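Local coordinates for putative uncharacterized protein (PDB 4HFK), which is the type VI secretion immunity protein Tai4, which binds the amidase effector Tae4 and inhibits it, at the interface of chains A and B. Coordinates in Å, arbitrary orientation; residue numbers count along the deposited sequence, not the author numbering. Chains: chain A/B, Putative uncharacterized protein.

The interface of chains A and B. Residues chain A 27-29, 33, 79-80; chain B 24, 33, 36-37.
Helix 31-47 of chain B lies against the first turn of helix 79-87 of chain A and against the end of helix 11-27, the short loop after it and helix 31-47 of chain A. B:Asp36 caps the start of helix 79-87. Its CG stands anti to the backbone N (chi1 -177°), which carries the carboxylate away from its own helix to two backbone amides of chain A. B:Asp36 OD2 takes the N-H of A:Gln79 through its syn lone pair, N to OD2 2.7 Å. B:Asp36 OD1 accepts the N-H of A:Ile80, N to OD1 2.9 Å. This bond is the straighter one, 167° at H, although the donor comes on the syn side 35° out of the carboxylate plane. A short acid suits this place: its two oxygens match two successive N-H groups that the first turn of a helix cannot pair internally, and the helix dipole probably favours its negative charge.

Beside this cap, A:Ile80 lays its CG1 branch over B:Ala37, CG1 to CA 3.9 Å, where a small residue lets the helices come close. A:Ile80 CD1, the tip of that branch, meets B:Leu33 CD1 at 4.0 Å, the two side chains crossing at about a right angle. B:Leu33 forks into the apolar patch: CD1 also touches A:Ile27 CD1 at 3.6 Å, while CD2 meets CD2 of its symmetry mate A:Leu33 tip to tip at 3.4 Å, a tight contact near the two-fold axis. Branched aliphatic chains suit this centre because they fill it without needing polar partners. With its twin, the patch joins two Tai4 copies by an apolar core flanked by capped helices, plausibly helping to hold the immunity protein as a dimer in its complex with Tae4.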
loop_
_atom_site.group_PDB
_atom_site.type_symbol
_atom_site.label_atom_id
_atom_site.label_comp_id
_atom_site.label_asym_id
_atom_site.label_seq_id
_atom_site.Cartn_x
_atom_site.Cartn_y
_atom_site.Cartn_z
ATOM N N ILE A 27 8.911 -0.902 7.688
ATOM C CA ILE A 27 9.968 -1.437 6.817
ATOM C C ILE A 27 10.723 -0.366 6.026
ATOM O O ILE A 27 11.768 -0.639 5.443
ATOM C CB ILE A 27 9.454 -2.512 5.825
ATOM C CG1 ILE A 27 8.252 -2.004 5.024
ATOM C CG2 ILE A 27 9.081 -3.781 6.553
ATOM C CD1 ILE A 27 8.580 -1.573 3.624
ATOM N N ALA A 28 10.181 0.846 5.990
ATOM C CA ALA A 28 10.787 1.923 5.209
ATOM C C ALA A 28 12.156 2.300 5.781
ATOM O O ALA A 28 12.283 2.548 6.978
ATOM C CB ALA A 28 9.885 3.122 5.186
ATOM N N ASP A 29 13.173 2.324 4.924
ATOM C CA ASP A 29 14.511 2.759 5.326
ATOM C C ASP A 29 14.589 4.221 4.937
ATOM O O ASP A 29 15.390 4.617 4.086
ATOM C CB ASP A 29 15.597 1.954 4.598
ATOM C CG ASP A 29 15.497 2.077 3.085
ATOM O OD1 ASP A 29 14.356 2.145 2.569
ATOM O OD2 ASP A 29 16.556 2.156 2.419
ATOM N N LEU A 33 9.652 8.868 4.668
ATOM C CA LEU A 33 8.633 7.949 4.196
ATOM C C LEU A 33 7.917 7.317 5.386
ATOM O O LEU A 33 6.702 7.124 5.352
ATOM C CB LEU A 33 9.224 6.895 3.267
ATOM C CG LEU A 33 8.225 6.177 2.359
ATOM C CD1 LEU A 33 7.008 7.041 2.080
ATOM C CD2 LEU A 33 8.899 5.877 1.062
ATOM N N GLN A 79 9.166 -6.610 0.574
ATOM C CA GLN A 79 8.473 -6.152 1.776
ATOM C C GLN A 79 7.184 -5.387 1.488
ATOM O O GLN A 79 6.229 -5.474 2.259
ATOM C CB GLN A 79 9.410 -5.298 2.636
ATOM C CG GLN A 79 10.737 -5.998 2.899
ATOM C CD GLN A 79 11.101 -6.057 4.367
ATOM O OE1 GLN A 79 10.708 -6.978 5.081
ATOM N NE2 GLN A 79 11.862 -5.069 4.823
ATOM N N ILE A 80 7.159 -4.636 0.388
ATOM C CA ILE A 80 5.970 -3.858 0.040
ATOM C C ILE A 80 4.805 -4.813 -0.218
ATOM O O ILE A 80 3.681 -4.600 0.269
ATOM C CB ILE A 80 6.216 -2.963 -1.196
ATOM C CG1 ILE A 80 7.110 -1.777 -0.819
ATOM C CG2 ILE A 80 4.891 -2.470 -1.787
ATOM C CD1 ILE A 80 6.470 -0.817 0.189
ATOM N N ILE B 24 3.709 3.816 -5.031
ATOM C CA ILE B 24 4.738 3.887 -3.994
ATOM C C ILE B 24 6.125 3.997 -4.622
ATOM O O ILE B 24 6.948 4.805 -4.188
ATOM C CB ILE B 24 4.689 2.674 -3.056
ATOM C CG1 ILE B 24 3.388 2.692 -2.247
ATOM C CG2 ILE B 24 5.875 2.693 -2.098
ATOM C CD1 ILE B 24 3.179 1.452 -1.403
ATOM N N LEU B 33 13.678 1.084 -1.324
ATOM C CA LEU B 33 12.223 0.967 -1.257
ATOM C C LEU B 33 11.566 1.060 -2.636
ATOM O O LEU B 33 10.594 0.344 -2.912
ATOM C CB LEU B 33 11.594 1.970 -0.285
ATOM C CG LEU B 33 10.161 1.494 -0.022
ATOM C CD1 LEU B 33 10.097 0.641 1.234
ATOM C CD2 LEU B 33 9.164 2.622 0.028
ATOM N N ASP B 36 11.999 -2.361 -4.242
ATOM C CA ASP B 36 11.126 -3.327 -3.596
ATOM C C ASP B 36 9.694 -3.097 -4.107
ATOM O O ASP B 36 8.986 -4.047 -4.454
ATOM C CB ASP B 36 11.223 -3.160 -2.072
ATOM C CG ASP B 36 10.399 -4.182 -1.299
ATOM O OD1 ASP B 36 9.193 -4.372 -1.608
ATOM O OD2 ASP B 36 10.959 -4.795 -0.357
ATOM N N ALA B 37 9.295 -1.830 -4.186
ATOM C CA ALA B 37 7.948 -1.478 -4.629
ATOM C C ALA B 37 7.696 -1.920 -6.068
ATOM O O ALA B 37 6.634 -2.465 -6.379
ATOM C CB ALA B 37 7.698 0.016 -4.476
#